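Long-range contacts in D-aminoacyl-tRNA deacylase (Archaeoglobus fulgidus, PDB 1YQE), which probably hydrolyses D-aminoacyl-tRNAs to free tRNA and D-amino acids, a zinc-dependent reaction that counteracts the toxicity of mischarged tRNA: residues D22-F27 and D44-A49; I88-V93 and F154-S159; D187-V192 and T209-F214; Y221-L226 and S249-V254; F230-V235 and E263-E268. All blocks are in the same frame, centred on the assembly; numbering follows the deposited sequence.

Overall arrangement
From the N terminus, contact 1 closes first, joining the end of helix 15-24 to the start of strand 47-51 across a loop that holds two strands. Contact 2 follows in series and pairs strands 88-92 and 152-159 of the same mixed sheet, its centre about 19 Å from that of contact 1. Contact 3 then pairs two neighbours of the four-stranded parallel sheet. Contacts 4 and 5 come last and cross, their segments alternating along the chain: contact 4 ties the loop after strand 212-218 to the start of helix 252-265, and contact 5 ties helix 228-238 to its end. Contact 5 touches contact 3, with Val192 CG2 3.6 Å from Val235 CA.

Contact 1 (D22-F27 and D44-A49)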
# COMPACT_ATOMS: atom_id res chain seq x y z
N ASP A 22 -10.12 -16.31 3.37
CA ASP A 22 -11.33 -17.14 3.26
C ASP A 22 -12.35 -16.53 2.30
O ASP A 22 -13.01 -17.26 1.55
CB ASP A 22 -11.97 -17.35 4.63
CG ASP A 22 -11.13 -18.22 5.54
OD1 ASP A 22 -10.57 -19.22 5.06
OD2 ASP A 22 -11.05 -17.91 6.75
N ASN A 23 -12.49 -15.21 2.32
CA ASN A 23 -13.45 -14.55 1.44
C ASN A 23 -12.98 -14.56 -0.02
O ASN A 23 -13.77 -14.78 -0.93
CB ASN A 23 -13.69 -13.12 1.91
CG ASN A 23 -14.54 -13.06 3.17
OD1 ASN A 23 -15.73 -13.38 3.14
ND2 ASN A 23 -13.94 -12.65 4.28
N LEU A 24 -11.68 -14.35 -0.21
CA LEU A 24 -11.08 -14.35 -1.54
C LEU A 24 -11.21 -15.72 -2.20
O LEU A 24 -11.34 -15.84 -3.42
CB LEU A 24 -9.59 -13.97 -1.43
CG LEU A 24 -9.04 -12.64 -1.97
CD1 LEU A 24 -10.06 -11.53 -1.87
CD2 LEU A 24 -7.77 -12.29 -1.20
N LEU A 25 -11.20 -16.76 -1.37
CA LEU A 25 -11.30 -18.14 -1.85
C LEU A 25 -12.66 -18.49 -2.46
O LEU A 25 -12.76 -19.48 -3.19
CB LEU A 25 -11.00 -19.11 -0.70
CG LEU A 25 -9.54 -19.19 -0.25
CD1 LEU A 25 -9.45 -19.96 1.07
CD2 LEU A 25 -8.71 -19.85 -1.34
N THR A 26 -13.69 -17.71 -2.17
CA THR A 26 -15.01 -17.98 -2.72
C THR A 26 -15.25 -17.25 -4.04
O THR A 26 -16.24 -17.49 -4.72
CB THR A 26 -16.12 -17.58 -1.75
OG1 THR A 26 -16.08 -16.17 -1.54
CG2 THR A 26 -15.94 -18.29 -0.42
N PHE A 27 -14.32 -16.36 -4.39
CA PHE A 27 -14.44 -15.57 -5.61
C PHE A 27 -14.04 -16.30 -6.89
O PHE A 27 -14.28 -15.80 -7.99
CB PHE A 27 -13.61 -14.29 -5.48
CG PHE A 27 -14.06 -13.38 -4.38
CD1 PHE A 27 -13.28 -12.29 -3.99
CD2 PHE A 27 -15.28 -13.59 -3.73
CE1 PHE A 27 -13.70 -11.44 -2.98
CE2 PHE A 27 -15.71 -12.73 -2.72
CZ PHE A 27 -14.92 -11.66 -2.35
N ASP A 44 -7.66 -19.26 -12.30
CA ASP A 44 -7.37 -18.54 -13.53
C ASP A 44 -7.67 -17.05 -13.40
O ASP A 44 -7.55 -16.29 -14.35
CB ASP A 44 -8.19 -19.12 -14.69
CG ASP A 44 -9.67 -19.18 -14.39
OD1 ASP A 44 -10.22 -18.18 -13.89
OD2 ASP A 44 -10.29 -20.23 -14.65
N GLU A 45 -8.07 -16.64 -12.20
CA GLU A 45 -8.40 -15.25 -11.93
C GLU A 45 -7.20 -14.57 -11.27
O GLU A 45 -6.58 -13.67 -11.83
CB GLU A 45 -9.62 -15.17 -11.01
CG GLU A 45 -10.25 -13.79 -10.90
CD GLU A 45 -10.90 -13.34 -12.20
OE1 GLU A 45 -11.39 -12.19 -12.26
OE2 GLU A 45 -10.92 -14.13 -13.17
N PHE A 46 -6.87 -15.02 -10.06
CA PHE A 46 -5.73 -14.48 -9.33
C PHE A 46 -5.15 -15.56 -8.42
O PHE A 46 -5.70 -16.65 -8.32
CB PHE A 46 -6.17 -13.25 -8.52
CG PHE A 46 -7.21 -13.53 -7.48
CD1 PHE A 46 -6.84 -13.79 -6.16
CD2 PHE A 46 -8.56 -13.53 -7.81
CE1 PHE A 46 -7.81 -14.05 -5.19
CE2 PHE A 46 -9.53 -13.79 -6.85
CZ PHE A 46 -9.16 -14.05 -5.53
N TYR A 47 -4.03 -15.25 -7.78
CA TYR A 47 -3.34 -16.19 -6.90
C TYR A 47 -3.39 -15.75 -5.45
O TYR A 47 -3.59 -14.58 -5.15
CB TYR A 47 -1.87 -16.31 -7.30
CG TYR A 47 -1.60 -16.93 -8.65
CD1 TYR A 47 -0.43 -16.65 -9.34
CD2 TYR A 47 -2.49 -17.85 -9.21
CE1 TYR A 47 -0.14 -17.26 -10.55
CE2 TYR A 47 -2.21 -18.47 -10.43
CZ TYR A 47 -1.03 -18.17 -11.08
OH TYR A 47 -0.73 -18.79 -12.28
N ILE A 48 -3.20 -16.72 -4.55
CA ILE A 48 -3.17 -16.45 -3.11
C ILE A 48 -2.02 -17.28 -2.55
O ILE A 48 -1.85 -18.45 -2.91
CB ILE A 48 -4.46 -16.88 -2.38
CG1 ILE A 48 -5.66 -16.09 -2.92
CG2 ILE A 48 -4.31 -16.63 -0.88
CD1 ILE A 48 -6.99 -16.50 -2.29
N ALA A 49 -1.23 -16.69 -1.67
CA ALA A 49 -0.11 -17.41 -1.07
C ALA A 49 -0.13 -17.21 0.44
O ALA A 49 -0.29 -16.09 0.93
CB ALA A 49 1.21 -16.94 -1.65
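Leu24, in the last part of helix 15-24, packs against Phe46 and Ile48 in the region of strand 47-51 of the mixed sheet. The Leu24 and Phe46 side chains cross obliquely, with Leu24 CG 3.7 Å from Phe46 CE1. With chi1 at 62°, Phe46 CG lies between the backbone N and the carbonyl carbon, starting a ring whose CE1 and CZ reach Leu24. Leu24 O comes to the ring edge, near its plane, 3.5 Å from Phe46 CZ. A type I turn from Leu24 to Phe27 brings Phe27 CB to the edge as well, 4.3 Å from Phe46 CE2. Replacing Phe46 by an alanine would probably open a gap beside Leu24 and Phe27 and leave Phe30 without the ring it meets edge-to-face. Ile48 sends CD1 between two leucines, 3.7 Å from Leu24 CB and 3.9 Å from Leu25 CD2. Just before the turn, Asn23 O accepts from Thr26 N and Thr26 OG1 and lies 3.3 Å above the Phe27 ring, over its centre.

Contact 2 (I88-V93 and F154-S159); sequences IFTVHV and FYEIGS
His92 and Phe154 are paired across one end of an antiparallel strand pair, and the tightest side-chain packing of the contact is found here. His92 CE1 lies 3.3 Å from Phe154 CB; the two rings are near parallel (23°) but slid apart, so they barely overlap. A chi1 of 82° sets His92 CG between the backbone N and the carbonyl carbon, and the end of the ring comes nearer the neighbouring strand. Glu156 OE2 meets the ring edge, 3.3 Å from His92 CE1, the carboxylate plane turned 76° from the ring. Beneath these groups the backbones are zipped by paired bonds at Ile88-Gly158, Thr90-Glu156 and His92-Phe154, Phe154 N reaching His92 O at 2.7 Å. The opposite face is looser: Phe89 CD1 stands 4.3 Å from Ile157 CG1, and Val91 lies side by side with Tyr155, Val91 CG2 4.2 Å from Tyr155 CD2. Each face holds one bound water. On the looser face it donates to Thr90 O and Glu156 O; on the His92 face it donates to Thr90 OG1 and Phe154 O and sits 2.6 Å from His92 ND1, in the ring plane. Thr90 OG1 also bonds Glu139. This face of the mixed beta sheet contributes Glu156 to the pyrophosphate pocket, together with Arg54, Arg79, His80 and His143 among others.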
# COMPACT_ATOMS: atom_id res chain seq x y z
N ILE A 88 -10.49 1.00 11.36
CA ILE A 88 -10.09 1.53 10.07
C ILE A 88 -9.64 0.51 9.03
O ILE A 88 -9.26 -0.61 9.36
CB ILE A 88 -8.94 2.56 10.22
CG1 ILE A 88 -7.81 1.94 11.05
CG2 ILE A 88 -9.44 3.85 10.87
CD1 ILE A 88 -6.62 2.86 11.26
N PHE A 89 -9.72 0.93 7.78
CA PHE A 89 -9.26 0.15 6.64
C PHE A 89 -8.06 0.99 6.20
O PHE A 89 -8.20 2.19 6.03
CB PHE A 89 -10.30 0.15 5.51
CG PHE A 89 -11.54 -0.64 5.81
CD1 PHE A 89 -11.47 -2.02 5.98
CD2 PHE A 89 -12.77 -0.01 5.90
CE1 PHE A 89 -12.63 -2.77 6.23
CE2 PHE A 89 -13.93 -0.75 6.14
CZ PHE A 89 -13.86 -2.13 6.30
N THR A 90 -6.89 0.39 6.02
CA THR A 90 -5.75 1.19 5.60
C THR A 90 -5.01 0.63 4.40
O THR A 90 -5.16 -0.54 4.04
CB THR A 90 -4.72 1.38 6.74
OG1 THR A 90 -4.03 0.15 6.97
CG2 THR A 90 -5.41 1.82 8.03
N VAL A 91 -4.22 1.50 3.79
CA VAL A 91 -3.39 1.15 2.65
C VAL A 91 -2.06 1.88 2.82
O VAL A 91 -2.02 3.04 3.24
CB VAL A 91 -4.02 1.61 1.31
CG1 VAL A 91 -3.04 1.38 0.17
CG2 VAL A 91 -5.30 0.83 1.05
N HIS A 92 -0.97 1.17 2.53
CA HIS A 92 0.36 1.76 2.62
C HIS A 92 1.35 0.83 1.95
O HIS A 92 1.07 -0.35 1.73
CB HIS A 92 0.78 1.99 4.07
CG HIS A 92 1.33 0.77 4.75
ND1 HIS A 92 0.53 -0.17 5.37
CD2 HIS A 92 2.61 0.34 4.92
CE1 HIS A 92 1.29 -1.12 5.89
NE2 HIS A 92 2.56 -0.83 5.64
N VAL A 93 2.51 1.37 1.61
CA VAL A 93 3.58 0.59 1.01
C VAL A 93 4.68 0.53 2.06
O VAL A 93 4.95 1.53 2.74
CB VAL A 93 4.09 1.24 -0.28
CG1 VAL A 93 5.27 0.46 -0.83
CG2 VAL A 93 2.98 1.29 -1.32
N PHE A 154 0.20 -2.87 1.19
CA PHE A 154 -0.47 -3.57 2.27
C PHE A 154 -1.91 -3.06 2.39
O PHE A 154 -2.15 -1.85 2.44
CB PHE A 154 0.25 -3.33 3.61
CG PHE A 154 1.43 -4.23 3.82
CD1 PHE A 154 2.57 -4.10 3.04
CD2 PHE A 154 1.40 -5.21 4.80
CE1 PHE A 154 3.68 -4.94 3.25
CE2 PHE A 154 2.49 -6.05 5.01
CZ PHE A 154 3.63 -5.91 4.23
N TYR A 155 -2.85 -3.99 2.42
CA TYR A 155 -4.27 -3.70 2.55
C TYR A 155 -4.65 -4.29 3.89
O TYR A 155 -4.64 -5.51 4.06
CB TYR A 155 -5.02 -4.36 1.39
CG TYR A 155 -4.46 -3.96 0.04
CD1 TYR A 155 -3.28 -4.52 -0.45
CD2 TYR A 155 -5.07 -2.96 -0.71
CE1 TYR A 155 -2.72 -4.08 -1.65
CE2 TYR A 155 -4.53 -2.52 -1.90
CZ TYR A 155 -3.35 -3.08 -2.37
OH TYR A 155 -2.83 -2.61 -3.56
N GLU A 156 -4.99 -3.43 4.85
CA GLU A 156 -5.28 -3.91 6.19
C GLU A 156 -6.59 -3.48 6.83
O GLU A 156 -7.33 -2.64 6.31
CB GLU A 156 -4.12 -3.47 7.11
CG GLU A 156 -2.75 -3.61 6.45
CD GLU A 156 -1.62 -3.08 7.32
OE1 GLU A 156 -1.84 -2.14 8.12
OE2 GLU A 156 -0.49 -3.60 7.18
N ILE A 157 -6.85 -4.09 7.99
CA ILE A 157 -8.02 -3.82 8.80
C ILE A 157 -7.50 -3.50 10.20
O ILE A 157 -6.77 -4.31 10.78
CB ILE A 157 -8.92 -5.06 8.92
CG1 ILE A 157 -9.42 -5.48 7.54
CG2 ILE A 157 -10.10 -4.77 9.84
CD1 ILE A 157 -10.26 -6.75 7.56
N GLY A 158 -7.80 -2.33 10.72
CA GLY A 158 -7.66 -2.32 12.16
C GLY A 158 -8.72 -1.60 12.99
O GLY A 158 -9.82 -1.31 12.52
N SER A 159 -8.05 -1.67 14.31
CA SER A 159 -6.72 -1.51 14.89
C SER A 159 -6.45 -2.52 16.00
O SER A 159 -5.33 -2.62 16.49
CB SER A 159 -6.55 -0.09 15.46
OG SER A 159 -6.50 0.87 14.42
O HOH W 1 -7.84 -1.92 3.61
O HOH W 2 -2.03 -0.61 5.21

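Contact 3 (D187-V192 and T209-F214)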
# COMPACT_ATOMS: atom_id res chain seq x y z
N ASP A 187 -3.91 4.52 -15.47
CA ASP A 187 -3.26 5.77 -15.83
C ASP A 187 -3.52 6.92 -14.86
O ASP A 187 -3.58 8.08 -15.26
CB ASP A 187 -3.66 6.17 -17.26
CG ASP A 187 -5.12 6.52 -17.37
OD1 ASP A 187 -5.91 6.00 -16.57
OD2 ASP A 187 -5.49 7.31 -18.27
N TRP A 188 -3.69 6.59 -13.59
CA TRP A 188 -3.90 7.61 -12.58
C TRP A 188 -2.57 8.35 -12.44
O TRP A 188 -1.51 7.76 -12.63
CB TRP A 188 -4.26 6.97 -11.23
CG TRP A 188 -5.53 6.19 -11.24
CD1 TRP A 188 -5.67 4.84 -11.21
CD2 TRP A 188 -6.86 6.73 -11.26
NE1 TRP A 188 -7.00 4.49 -11.21
CE2 TRP A 188 -7.75 5.64 -11.24
CE3 TRP A 188 -7.38 8.03 -11.29
CZ2 TRP A 188 -9.14 5.81 -11.25
CZ3 TRP A 188 -8.76 8.20 -11.31
CH2 TRP A 188 -9.62 7.09 -11.29
N ASN A 189 -2.63 9.64 -12.12
CA ASN A 189 -1.43 10.45 -11.92
C ASN A 189 -0.77 9.92 -10.65
O ASN A 189 -1.43 9.71 -9.64
CB ASN A 189 -1.82 11.92 -11.75
CG ASN A 189 -2.47 12.49 -13.00
OD1 ASN A 189 -1.87 12.49 -14.07
ND2 ASN A 189 -3.71 12.97 -12.87
N VAL A 190 0.54 9.69 -10.71
CA VAL A 190 1.28 9.13 -9.58
C VAL A 190 2.19 10.13 -8.89
O VAL A 190 2.97 10.83 -9.53
CB VAL A 190 2.14 7.92 -10.02
CG1 VAL A 190 2.78 7.26 -8.80
CG2 VAL A 190 1.30 6.92 -10.80
N ALA A 191 2.11 10.18 -7.57
CA ALA A 191 2.95 11.10 -6.82
C ALA A 191 3.56 10.44 -5.59
O ALA A 191 3.11 9.40 -5.13
CB ALA A 191 2.13 12.30 -6.37
N VAL A 192 4.63 11.05 -5.10
CA VAL A 192 5.26 10.62 -3.87
C VAL A 192 4.81 11.77 -2.98
O VAL A 192 4.85 12.92 -3.39
CB VAL A 192 6.80 10.61 -3.96
CG1 VAL A 192 7.38 10.61 -2.56
CG2 VAL A 192 7.27 9.37 -4.70
N THR A 209 -10.81 11.42 -3.58
CA THR A 209 -11.53 12.36 -4.45
C THR A 209 -10.86 12.93 -5.69
O THR A 209 -11.49 13.73 -6.40
CB THR A 209 -12.02 13.56 -3.62
OG1 THR A 209 -10.89 14.35 -3.22
CG2 THR A 209 -12.77 13.09 -2.38
N THR A 210 -9.62 12.56 -5.97
CA THR A 210 -8.94 13.09 -7.15
C THR A 210 -8.46 12.01 -8.12
O THR A 210 -8.72 10.83 -7.92
CB THR A 210 -7.73 13.96 -6.74
OG1 THR A 210 -6.70 13.12 -6.20
CG2 THR A 210 -8.14 14.99 -5.68
N THR A 211 -7.78 12.43 -9.18
CA THR A 211 -7.26 11.51 -10.18
C THR A 211 -5.81 11.15 -9.83
O THR A 211 -5.08 10.61 -10.66
CB THR A 211 -7.29 12.14 -11.58
OG1 THR A 211 -6.54 13.37 -11.57
CG2 THR A 211 -8.74 12.45 -12.01
N PHE A 212 -5.42 11.45 -8.60
CA PHE A 212 -4.06 11.17 -8.14
C PHE A 212 -3.97 9.97 -7.21
O PHE A 212 -4.88 9.71 -6.42
CB PHE A 212 -3.48 12.38 -7.40
CG PHE A 212 -2.58 13.23 -8.24
CD1 PHE A 212 -3.09 14.25 -9.03
CD2 PHE A 212 -1.20 13.02 -8.20
CE1 PHE A 212 -2.24 15.06 -9.79
CE2 PHE A 212 -0.34 13.83 -8.95
CZ PHE A 212 -0.86 14.85 -9.75
N THR A 213 -2.86 9.26 -7.32
CA THR A 213 -2.61 8.13 -6.45
C THR A 213 -1.20 8.36 -5.94
O THR A 213 -0.52 9.26 -6.41
CB THR A 213 -2.68 6.78 -7.19
OG1 THR A 213 -2.53 5.72 -6.24
CG2 THR A 213 -1.57 6.66 -8.25
N PHE A 214 -0.78 7.55 -4.97
CA PHE A 214 0.55 7.69 -4.39
C PHE A 214 1.32 6.39 -4.44
O PHE A 214 0.74 5.31 -4.52
CB PHE A 214 0.43 8.11 -2.92
CG PHE A 214 -0.10 9.50 -2.72
CD1 PHE A 214 0.77 10.59 -2.70
CD2 PHE A 214 -1.46 9.73 -2.60
CE1 PHE A 214 0.28 11.89 -2.56
CE2 PHE A 214 -1.96 11.02 -2.45
CZ PHE A 214 -1.09 12.10 -2.43
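Asn189 and Phe212 meet at the start of two parallel strands, the two strands of the beta-alpha-beta unit formed by strand 189-194, helix 201-209 and strand 212-218. The backbone bonds are the staggered set of parallel pairing: Asn189 N to Thr211 O, Thr213 N to Asn189 O at 2.8 Å, nearly along the C=O axis (a C=O...N angle of 178°), and Ala191 N to Thr213 O. One weak side-chain bond is added where Asn189 and Thr211 lie side by side, Asn189 ND2 to Thr211 OG1 at 3.1 Å with an N-H...O angle of 126°. Apolar contacts fall on both faces of the pair. Val190 CG2 lies 3.8 Å from Thr213 CG2, while Ala191 CB touches the edge of the Phe212 ring, 3.9 Å from CD2. A ring edge meets a carbonyl oxygen where Trp188 CE3 lies 3.5 Å from Thr211 O; Trp188 NE1 is bonded to Asn119. One contact over a ring face is a CH-pi interaction: Asn189 CB stands 3.5 Å from the centroid of the Phe212 ring, only 3° off its normal.

Contact 4 (Y221-L226 and S249-V254)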
# COMPACT_ATOMS: atom_id res chain seq x y z
N TYR A 221 7.62 13.11 10.72
CA TYR A 221 8.66 12.59 11.61
C TYR A 221 9.90 12.08 10.87
O TYR A 221 10.92 11.77 11.48
CB TYR A 221 8.09 11.51 12.56
CG TYR A 221 7.67 10.20 11.93
CD1 TYR A 221 8.61 9.30 11.44
CD2 TYR A 221 6.31 9.85 11.84
CE1 TYR A 221 8.22 8.08 10.87
CE2 TYR A 221 5.92 8.64 11.27
CZ TYR A 221 6.88 7.76 10.79
OH TYR A 221 6.51 6.56 10.22
N THR A 222 9.81 12.01 9.54
CA THR A 222 10.94 11.54 8.73
C THR A 222 11.75 12.69 8.12
O THR A 222 12.84 12.46 7.58
CB THR A 222 10.45 10.66 7.56
OG1 THR A 222 9.82 11.49 6.58
CG2 THR A 222 9.47 9.62 8.04
N PHE A 223 11.24 13.92 8.21
CA PHE A 223 11.90 15.09 7.61
C PHE A 223 13.42 15.20 7.80
O PHE A 223 14.15 15.40 6.84
CB PHE A 223 11.27 16.40 8.09
CG PHE A 223 9.89 16.67 7.55
CD1 PHE A 223 9.34 15.86 6.56
CD2 PHE A 223 9.15 17.75 8.02
CE1 PHE A 223 8.07 16.13 6.05
CE2 PHE A 223 7.88 18.03 7.52
CZ PHE A 223 7.34 17.21 6.53
N GLU A 224 13.87 15.09 9.05
CA GLU A 224 15.29 15.22 9.37
C GLU A 224 16.19 14.14 8.78
O GLU A 224 17.40 14.34 8.65
CB GLU A 224 15.49 15.23 10.89
CG GLU A 224 14.84 16.38 11.63
CD GLU A 224 13.32 16.33 11.59
OE1 GLU A 224 12.76 15.21 11.57
OE2 GLU A 224 12.69 17.41 11.58
N HIS A 225 15.61 13.01 8.42
CA HIS A 225 16.38 11.90 7.86
C HIS A 225 16.26 11.76 6.35
O HIS A 225 16.95 10.94 5.75
CB HIS A 225 15.96 10.60 8.54
CG HIS A 225 16.40 10.50 9.97
ND1 HIS A 225 17.72 10.34 10.33
CD2 HIS A 225 15.69 10.54 11.12
CE1 HIS A 225 17.81 10.29 11.65
NE2 HIS A 225 16.59 10.41 12.15
N LEU A 226 15.39 12.56 5.74
CA LEU A 226 15.21 12.51 4.29
C LEU A 226 16.34 13.27 3.61
O LEU A 226 16.85 14.25 4.14
CB LEU A 226 13.89 13.16 3.88
CG LEU A 226 12.55 12.56 4.29
CD1 LEU A 226 11.45 13.53 3.85
CD2 LEU A 226 12.35 11.19 3.64
N SER A 249 2.40 21.07 6.64
CA SER A 249 3.29 20.18 7.39
C SER A 249 4.76 20.40 7.07
O SER A 249 5.60 20.42 7.97
CB SER A 249 2.90 18.72 7.11
OG SER A 249 3.69 17.83 7.87
N VAL A 250 5.08 20.56 5.79
CA VAL A 250 6.47 20.76 5.37
C VAL A 250 7.05 22.11 5.78
O VAL A 250 6.35 23.13 5.77
CB VAL A 250 6.61 20.62 3.83
CG1 VAL A 250 6.05 19.28 3.37
CG2 VAL A 250 5.91 21.78 3.14
N ASN A 251 8.32 22.11 6.17
CA ASN A 251 8.99 23.34 6.55
C ASN A 251 9.92 23.72 5.40
O ASN A 251 10.08 22.95 4.45
CB ASN A 251 9.80 23.15 7.84
CG ASN A 251 10.67 21.91 7.81
OD1 ASN A 251 11.40 21.68 6.85
ND2 ASN A 251 10.61 21.12 8.87
N SER A 252 10.52 24.90 5.47
CA SER A 252 11.41 25.34 4.40
C SER A 252 12.60 24.42 4.19
O SER A 252 13.12 24.31 3.08
CB SER A 252 11.89 26.77 4.67
OG SER A 252 12.16 26.96 6.05
N ALA A 253 13.03 23.75 5.25
CA ALA A 253 14.17 22.84 5.15
C ALA A 253 13.83 21.64 4.26
O ALA A 253 14.59 21.30 3.35
CB ALA A 253 14.58 22.35 6.53
N VAL A 254 12.69 21.01 4.52
CA VAL A 254 12.29 19.86 3.73
C VAL A 254 11.85 20.27 2.33
O VAL A 254 12.03 19.52 1.37
CB VAL A 254 11.16 19.05 4.44
CG1 VAL A 254 9.88 19.86 4.50
CG2 VAL A 254 10.95 17.72 3.74
O HOH W 3 12.82 19.22 9.17
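Phe223 inserts its ring against Val254 and residues 249-251 at the start of helix 252-265, where Asn251 is the N-cap residue, so that the loop after strand 212-218 is held to the helix beside the parallel sheet. The Phe223 CB points toward 249-254, and with CG anti to the carbonyl carbon (chi1 -71°) the ring starts at Val254, CG being 4.1 Å from Val254 CG2. Phe223 CD1 and CE1 approach that methyl at 3.7 Å and 4.0 Å, and CD2 lies 3.8 Å from Asn251 ND2, whose amide plane is turned 73° from the ring. At the far end, Phe223 CE2 meets Ser249 O at the ring edge, near its plane, at 3.3 Å, and CZ meets Val250 CG1 at 4.0 Å. Val254 CG1 covers the ring from above, over its centre, as a CH-pi contact. An alanine at Phe223 would probably open a gap over Val254 and leave the loop less firmly held to the helix start. Asn251 ND2 also donates to a water that in turn donates to Glu224 OE2. Asn251 OD1 makes the capping bond, accepting from Val254 N at 2.7 Å with an N-H...O angle of 165°.

Contact 5 (F230-V235 and E263-E268)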
# COMPACT_ATOMS: atom_id res chain seq x y z
N PHE A 230 17.38 10.32 -1.55
CA PHE A 230 16.42 9.32 -1.10
C PHE A 230 15.08 9.60 -1.77
O PHE A 230 14.39 8.68 -2.21
CB PHE A 230 16.26 9.36 0.42
CG PHE A 230 15.46 8.21 0.97
CD1 PHE A 230 15.98 6.93 0.98
CD2 PHE A 230 14.17 8.42 1.45
CE1 PHE A 230 15.23 5.86 1.47
CE2 PHE A 230 13.41 7.36 1.95
CZ PHE A 230 13.94 6.08 1.96
N LEU A 231 14.69 10.87 -1.83
CA LEU A 231 13.43 11.23 -2.46
C LEU A 231 13.44 10.88 -3.94
O LEU A 231 12.41 10.48 -4.49
CB LEU A 231 13.13 12.72 -2.27
CG LEU A 231 12.68 13.13 -0.87
CD1 LEU A 231 12.37 14.62 -0.84
CD2 LEU A 231 11.44 12.32 -0.47
N VAL A 232 14.59 11.03 -4.60
CA VAL A 232 14.69 10.69 -6.02
C VAL A 232 14.47 9.19 -6.19
O VAL A 232 13.81 8.75 -7.13
CB VAL A 232 16.07 11.07 -6.59
CG1 VAL A 232 16.28 10.40 -7.94
CG2 VAL A 232 16.16 12.58 -6.75
N LYS A 233 15.02 8.40 -5.26
CA LYS A 233 14.86 6.96 -5.30
C LYS A 233 13.39 6.58 -5.15
O LYS A 233 12.89 5.67 -5.81
CB LYS A 233 15.65 6.29 -4.17
CG LYS A 233 15.30 4.81 -4.00
CD LYS A 233 15.63 4.26 -2.61
CE LYS A 233 17.12 4.11 -2.39
NZ LYS A 233 17.41 3.38 -1.12
N ALA A 234 12.69 7.28 -4.25
CA ALA A 234 11.28 7.02 -4.02
C ALA A 234 10.45 7.34 -5.27
O ALA A 234 9.59 6.56 -5.67
CB ALA A 234 10.78 7.85 -2.84
N VAL A 235 10.72 8.49 -5.86
CA VAL A 235 10.01 8.92 -7.06
C VAL A 235 10.20 7.93 -8.21
O VAL A 235 9.23 7.50 -8.84
CB VAL A 235 10.47 10.33 -7.50
CG1 VAL A 235 10.12 10.60 -8.96
CG2 VAL A 235 9.81 11.38 -6.61
N GLU A 263 13.86 18.52 -9.22
CA GLU A 263 14.72 18.93 -10.32
C GLU A 263 15.54 17.77 -10.87
O GLU A 263 15.59 17.56 -12.08
CB GLU A 263 15.68 20.05 -9.87
CG GLU A 263 14.98 21.31 -9.36
CD GLU A 263 15.96 22.45 -9.05
OE1 GLU A 263 16.91 22.23 -8.26
OE2 GLU A 263 15.77 23.56 -9.60
N VAL A 264 16.18 17.01 -9.98
CA VAL A 264 17.00 15.89 -10.40
C VAL A 264 16.22 14.78 -11.10
O VAL A 264 16.71 14.18 -12.05
CB VAL A 264 17.76 15.28 -9.19
CG1 VAL A 264 18.54 14.05 -9.63
CG2 VAL A 264 18.70 16.32 -8.60
N ALA A 265 15.01 14.52 -10.63
CA ALA A 265 14.17 13.48 -11.22
C ALA A 265 13.31 14.00 -12.36
O ALA A 265 12.69 13.23 -13.09
CB ALA A 265 13.28 12.86 -10.14
N GLY A 266 13.25 15.32 -12.51
CA GLY A 266 12.45 15.90 -13.58
C GLY A 266 10.96 15.79 -13.37
O GLY A 266 10.20 15.55 -14.31
N VAL A 267 10.52 15.96 -12.13
CA VAL A 267 9.10 15.87 -11.83
C VAL A 267 8.60 17.20 -11.27
O VAL A 267 9.39 18.05 -10.86
CB VAL A 267 8.80 14.72 -10.85
CG1 VAL A 267 9.23 13.39 -11.48
CG2 VAL A 267 9.53 14.93 -9.52
N GLU A 268 7.28 17.39 -11.26
CA GLU A 268 6.69 18.63 -10.77
C GLU A 268 6.19 18.56 -9.33
O GLU A 268 5.61 17.57 -8.90
CB GLU A 268 5.53 19.04 -11.69
CG GLU A 268 4.70 20.20 -11.16
CD GLU A 268 3.63 20.66 -12.14
OE1 GLU A 268 2.89 19.79 -12.66
OE2 GLU A 268 3.53 21.88 -12.38
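Helix 228-238 meets the C-terminal end of helix 252-265, where a Schellman motif closes it. Val232 CG2 lies 4.0 Å from Val264 CB, the two side chains crossing at about a right angle. The same methyl is 4.5 Å from Ala265 CB, a looser contact. One turn further along, Val235 CG1, anti to its backbone N (chi1 161°), takes two partners: Ala265 CB at 4.1 Å and Val267 CG1 at 3.9 Å. Val235 and Val267 reach toward each other tip to tip. Every close pair is between aliphatic carbons, so packing alone joins the segments. Gly266, with its positive phi of 72°, is the C' residue of the motif; Gly266 N donates weakly to Glu263 O, and Val267 N is paired with Ala262 O. The reversal carries Val267 back to the first helix, and both Val235 and Val267 also touch Ile243 of strand 242-245. The contact is an aliphatic valine and alanine seam between two helices of the alpha/beta part of the fold, ended by a Schellman motif that leads into strand 268-271.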